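Local coordinates for serine hydrolase CCSP0084 (Cycloclasticus sp. P1, PDB 4I3F), which probably hydrolyses esters and the carbon-carbon bond of meta-cleavage products from aromatic degradation, as a serine hydrolase of the alpha/beta hydrolase fold, at residues Gly123-Gly128 with Gly149-Pro154; Lys143-Met148 with His241-Thr246. All blocks are in the same frame, centred on the assembly; numbering follows the deposited sequence. Where two conformers were deposited one is given.

Contact 1: residues Gly123-Gly128 with Gly149-Pro154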
loop_
_atom_site.group_PDB
_atom_site.type_symbol
_atom_site.label_atom_id
_atom_site.label_comp_id
_atom_site.label_asym_id
_atom_site.label_seq_id
_atom_site.Cartn_x
_atom_site.Cartn_y
_atom_site.Cartn_z
ATOM N N GLY A 123 4.806 1.435 -2.307
ATOM C CA GLY A 123 3.382 1.487 -2.023
ATOM C C GLY A 123 2.544 0.462 -2.756
ATOM O O GLY A 123 2.653 0.307 -3.984
ATOM N N ASN A 124 1.699 -0.237 -1.996
ATOM C CA ASN A 124 0.767 -1.220 -2.533
ATOM C C ASN A 124 -0.617 -0.620 -2.674
ATOM O O ASN A 124 -1.153 -0.088 -1.712
ATOM C CB ASN A 124 0.693 -2.434 -1.591
ATOM C CG ASN A 124 -0.514 -3.344 -1.867
ATOM O OD1 ASN A 124 -1.113 -3.316 -2.945
ATOM N ND2 ASN A 124 -0.864 -4.171 -0.882
ATOM N N SER A 125 -1.205 -0.727 -3.869
ATOM C CA SER A 125 -2.603 -0.339 -4.080
ATOM C C SER A 125 -2.897 1.052 -3.544
ATOM O O SER A 125 -2.355 2.045 -4.027
ATOM C CB SER A 125 -3.539 -1.365 -3.435
ATOM O OG SER A 125 -4.895 -0.973 -3.544
ATOM N N MET A 126 -3.753 1.105 -2.533
ATOM C CA MET A 126 -4.070 2.362 -1.867
ATOM C C MET A 126 -2.804 3.075 -1.430
ATOM O O MET A 126 -2.662 4.282 -1.636
ATOM C CB MET A 126 -4.977 2.122 -0.663
ATOM C CG MET A 126 -5.323 3.382 0.125
ATOM S SD MET A 126 -4.112 3.811 1.390
ATOM C CE MET A 126 -4.156 2.358 2.442
ATOM N N GLY A 127 -1.872 2.325 -0.842
ATOM C CA GLY A 127 -0.586 2.885 -0.431
ATOM C C GLY A 127 0.247 3.395 -1.602
ATOM O O GLY A 127 1.037 4.339 -1.449
ATOM N N GLY A 128 0.092 2.767 -2.765
ATOM C CA GLY A 128 0.728 3.246 -3.984
ATOM C C GLY A 128 0.095 4.545 -4.448
ATOM O O GLY A 128 0.779 5.433 -4.979
ATOM N N GLY A 149 0.862 -2.685 -7.908
ATOM C CA GLY A 149 -0.568 -2.655 -8.187
ATOM C C GLY A 149 -1.238 -1.405 -7.663
ATOM O O GLY A 149 -2.232 -1.487 -6.942
ATOM N N PRO A 150 -0.710 -0.232 -8.030
ATOM C CA PRO A 150 -1.182 1.012 -7.429
ATOM C C PRO A 150 -2.529 1.500 -7.968
ATOM O O PRO A 150 -2.850 1.285 -9.136
ATOM C CB PRO A 150 -0.086 2.013 -7.828
ATOM C CG PRO A 150 0.364 1.531 -9.171
ATOM C CD PRO A 150 0.316 0.007 -9.067
ATOM N N VAL A 151 -3.302 2.164 -7.110
ATOM C CA VAL A 151 -4.394 3.003 -7.602
ATOM C C VAL A 151 -3.764 4.316 -8.054
ATOM O O VAL A 151 -2.587 4.552 -7.787
ATOM C CB VAL A 151 -5.498 3.234 -6.543
ATOM C CG1 VAL A 151 -6.169 1.911 -6.189
ATOM C CG2 VAL A 151 -4.946 3.899 -5.281
ATOM N N GLY A 152 -4.521 5.156 -8.758
ATOM C CA GLY A 152 -3.961 6.399 -9.267
ATOM C C GLY A 152 -4.203 6.598 -10.753
ATOM O O GLY A 152 -4.048 7.703 -11.262
ATOM N N ALA A 153 -4.577 5.523 -11.442
ATOM C CA ALA A 153 -4.997 5.605 -12.841
ATOM C C ALA A 153 -6.514 5.439 -12.903
ATOM O O ALA A 153 -7.107 4.816 -12.027
ATOM C CB ALA A 153 -4.310 4.533 -13.661
ATOM N N PRO A 154 -7.153 5.998 -13.940
ATOM C CA PRO A 154 -8.607 5.842 -14.056
ATOM C C PRO A 154 -8.997 4.449 -14.537
ATOM O O PRO A 154 -8.369 3.925 -15.462
ATOM C CB PRO A 154 -8.991 6.908 -15.092
ATOM C CG PRO A 154 -7.749 7.097 -15.919
ATOM C CD PRO A 154 -6.608 6.925 -14.946
#

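Contact 2: residues Lys143-Met148 with His241-Thr246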
loop_
_atom_site.group_PDB
_atom_site.type_symbol
_atom_site.label_atom_id
_atom_site.label_comp_id
_atom_site.label_asym_id
_atom_site.label_seq_id
_atom_site.Cartn_x
_atom_site.Cartn_y
_atom_site.Cartn_z
ATOM N N LYS A 143 13.085 9.874 -2.688
ATOM C CA LYS A 143 14.190 9.515 -3.572
ATOM C C LYS A 143 13.633 8.622 -4.676
ATOM O O LYS A 143 13.061 9.120 -5.646
ATOM C CB LYS A 143 15.302 8.817 -2.771
ATOM C CG LYS A 143 16.098 9.763 -1.851
ATOM C CD LYS A 143 16.646 9.056 -0.605
ATOM C CE LYS A 143 17.724 8.026 -0.941
ATOM N NZ LYS A 143 18.938 8.669 -1.524
ATOM N N LYS A 144 13.769 7.306 -4.530
ATOM C CA LYS A 144 13.167 6.385 -5.499
ATOM C C LYS A 144 11.856 5.815 -4.993
ATOM O O LYS A 144 11.654 5.690 -3.783
ATOM C CB LYS A 144 14.103 5.215 -5.800
ATOM C CG LYS A 144 15.318 5.548 -6.642
ATOM C CD LYS A 144 16.138 4.278 -6.821
ATOM C CE LYS A 144 16.776 4.188 -8.195
ATOM N NZ LYS A 144 18.092 4.882 -8.263
ATOM N N ALA A 145 10.990 5.433 -5.930
ATOM C CA ALA A 145 9.678 4.880 -5.597
ATOM C C ALA A 145 9.424 3.551 -6.293
ATOM O O ALA A 145 9.736 3.384 -7.477
ATOM C CB ALA A 145 8.571 5.875 -5.941
ATOM N N VAL A 146 8.848 2.611 -5.552
ATOM C CA VAL A 146 8.342 1.368 -6.124
ATOM C C VAL A 146 6.847 1.304 -5.871
ATOM O O VAL A 146 6.402 1.433 -4.727
ATOM C CB VAL A 146 9.011 0.142 -5.487
ATOM C CG1 VAL A 146 8.291 -1.151 -5.930
ATOM C CG2 VAL A 146 10.481 0.081 -5.875
ATOM N N LEU A 147 6.066 1.117 -6.934
ATOM C CA LEU A 147 4.628 0.902 -6.786
ATOM C C LEU A 147 4.320 -0.568 -7.046
ATOM O O LEU A 147 5.031 -1.239 -7.812
ATOM C CB LEU A 147 3.836 1.779 -7.760
ATOM C CG LEU A 147 4.142 3.278 -7.726
ATOM C CD1 LEU A 147 3.258 4.042 -8.731
ATOM C CD2 LEU A 147 4.002 3.848 -6.305
ATOM N N MET A 148 3.278 -1.074 -6.391
ATOM C CA MET A 148 2.856 -2.459 -6.565
ATOM C C MET A 148 1.346 -2.456 -6.693
ATOM O O MET A 148 0.631 -2.227 -5.710
ATOM C CB MET A 148 3.270 -3.311 -5.364
ATOM C CG MET A 148 3.216 -4.801 -5.631
ATOM S SD MET A 148 3.124 -5.769 -4.098
ATOM C CE MET A 148 1.430 -5.463 -3.605
ATOM N N HIS A 241 10.623 11.548 -10.019
ATOM C CA HIS A 241 11.353 10.509 -9.299
ATOM C C HIS A 241 11.631 9.272 -10.142
ATOM O O HIS A 241 10.788 8.856 -10.942
ATOM C CB HIS A 241 10.568 10.111 -8.050
ATOM C CG HIS A 241 10.255 11.266 -7.153
ATOM N ND1 HIS A 241 9.212 12.133 -7.399
ATOM C CD2 HIS A 241 10.852 11.702 -6.019
ATOM C CE1 HIS A 241 9.186 13.061 -6.458
ATOM N NE2 HIS A 241 10.167 12.820 -5.606
ATOM N N GLN A 242 12.817 8.690 -9.966
ATOM C CA GLN A 242 13.089 7.371 -10.539
ATOM C C GLN A 242 12.128 6.376 -9.905
ATOM O O GLN A 242 12.000 6.316 -8.671
ATOM C CB GLN A 242 14.535 6.951 -10.268
ATOM C CG GLN A 242 15.578 7.945 -10.774
ATOM C CD GLN A 242 15.615 8.035 -12.286
ATOM O OE1 GLN A 242 15.397 7.046 -12.978
ATOM N NE2 GLN A 242 15.887 9.226 -12.806
ATOM N N MET A 243 11.436 5.605 -10.738
ATOM C CA MET A 243 10.333 4.791 -10.250
ATOM C C MET A 243 10.321 3.416 -10.888
ATOM O O MET A 243 10.731 3.251 -12.042
ATOM C CB MET A 243 9.001 5.507 -10.539
ATOM C CG MET A 243 7.762 4.804 -10.001
ATOM S SD MET A 243 6.271 5.691 -10.505
ATOM C CE MET A 243 6.348 7.155 -9.482
ATOM N N LEU A 244 9.877 2.427 -10.116
ATOM C CA LEU A 244 9.572 1.104 -10.646
ATOM C C LEU A 244 8.119 0.777 -10.333
ATOM O O LEU A 244 7.719 0.730 -9.162
ATOM C CB LEU A 244 10.486 0.042 -10.028
ATOM C CG LEU A 244 10.191 -1.405 -10.437
ATOM C CD1 LEU A 244 10.323 -1.607 -11.939
ATOM C CD2 LEU A 244 11.107 -2.359 -9.682
ATOM N N VAL A 245 7.318 0.582 -11.380
ATOM C CA VAL A 245 5.928 0.167 -11.200
ATOM C C VAL A 245 5.864 -1.337 -11.413
ATOM O O VAL A 245 6.218 -1.829 -12.486
ATOM C CB VAL A 245 5.011 0.865 -12.209
ATOM C CG1 VAL A 245 3.561 0.378 -12.057
ATOM C CG2 VAL A 245 5.107 2.394 -12.048
ATOM N N THR A 246 5.426 -2.072 -10.392
ATOM C CA THR A 246 5.257 -3.516 -10.518
ATOM C C THR A 246 3.780 -3.843 -10.496
ATOM O O THR A 246 2.996 -3.149 -9.855
ATOM C CB THR A 246 5.984 -4.296 -9.414
ATOM O OG1 THR A 246 5.393 -4.020 -8.135
ATOM C CG2 THR A 246 7.464 -3.904 -9.384
HETATM O O HOH W 1 14.407 9.775 -7.798
#

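Contact 1: residues Gly123-Gly128 with Gly149-Pro154
Ser125 turns with a positive phi of 50° between strand 119-124 and helix 126-137, bringing its backbone against the loop Gly149-Pro154. This strained strand-turn-helix is consistent with the nucleophile elbow of alpha/beta hydrolases, with Gly123, Ser125 and Gly127 as its Gly-X-Ser-X-Gly signature. A nearly straight hydrogen bond runs from Val151 N to Ser125 O at 3.2 Å; the donor stands above the carbonyl plane, 58° out of it. Next to it, Ser125 CA makes a CA-H...O contact of 3.1 Å with Gly149 O. The bond to Ser125 CB points away from the loop overall, although CB still touches Gly149 O, and OG, anti to the backbone N (chi1 176°), comes beside Val151 CG1 at 4.1 Å; the serine side chain also borders His279. The two methyls of Val151 divide the contact, CG2 sitting by the start of the helix. Phe229 of helix 222-229 touches both Val151 and Met126. Pro150 CB packs against bare backbone at Gly128 CA, 4.1 Å away, where any CB on Gly128 would collide with the proline. Val151 CG2 rests 3.4 Å from Ser125 O and 3.8 Å from Met126 CA.

Contact 2: residues Lys143-Met148 with His241-Thr246
Thr246 holds OG1 between its backbone N and carbonyl carbon (chi1 66°), which turns the hydroxyl to Leu147 O, while Leu147 CG, anti to its own carbonyl carbon (chi1 -53°), places CD1 against Met243 and Val245. Leu147 O thereby accepts two bonds: one of 2.7 Å from Thr246 N, tilted from the carbonyl plane, and one of 2.8 Å from Thr246 OG1, in that plane and on a lone pair. Met148 CG touches the same hydroxyl, 3.4 Å from OG1. A valine in place of Thr246 would probably leave Leu147 O with the backbone N-H as its sole donor from this strand and set a methyl against Met148. On the face bearing Ala145 and Leu147, Leu147 CD1 meets Met243 SD at 3.9 Å and Val245 CG2 at 4.1 Å; helix 126-137 packs on this side through Leu135 and Thr131. Val146 and Leu244 stand side by side on the other face, where Val146 also touches Phe296 and Phe297. At the N-terminal end of the pairing a water bridges Lys143 O and Gln242 N, and the His241 ring presents CD2 edge-on to Lys143 O while NE2 bonds Pro139 O. Backbone hydrogen bonds through Ala145, Leu244 and Leu147 join neighbouring parallel strands of the alpha/beta hydrolase sheet.

How the contacts relate
Contact 1 continues directly from contact 2: strand 142-148 runs out of the sheet pairing at Met148 into the loop Gly149-Pro154, and the two centres lie about 11 Å apart. Strand 119-124 flanks the strand on its other edge, with Gly123 N 2.9 Å from Val146 O and Gly123 O 2.8 Å from Met148 N, both probable hydrogen bonds. Side chains join them too, Met148 CE packing 3.4 Å from Asn124 CG and Leu147 CD2 lying 3.8 Å from Gly128 O. Contact 2 thus pairs two strands of the sheet whose C-terminal edge carries the probable nucleophile elbow of contact 1. The sodium ion belongs to the far end, about 10 Å from the His241 side chain.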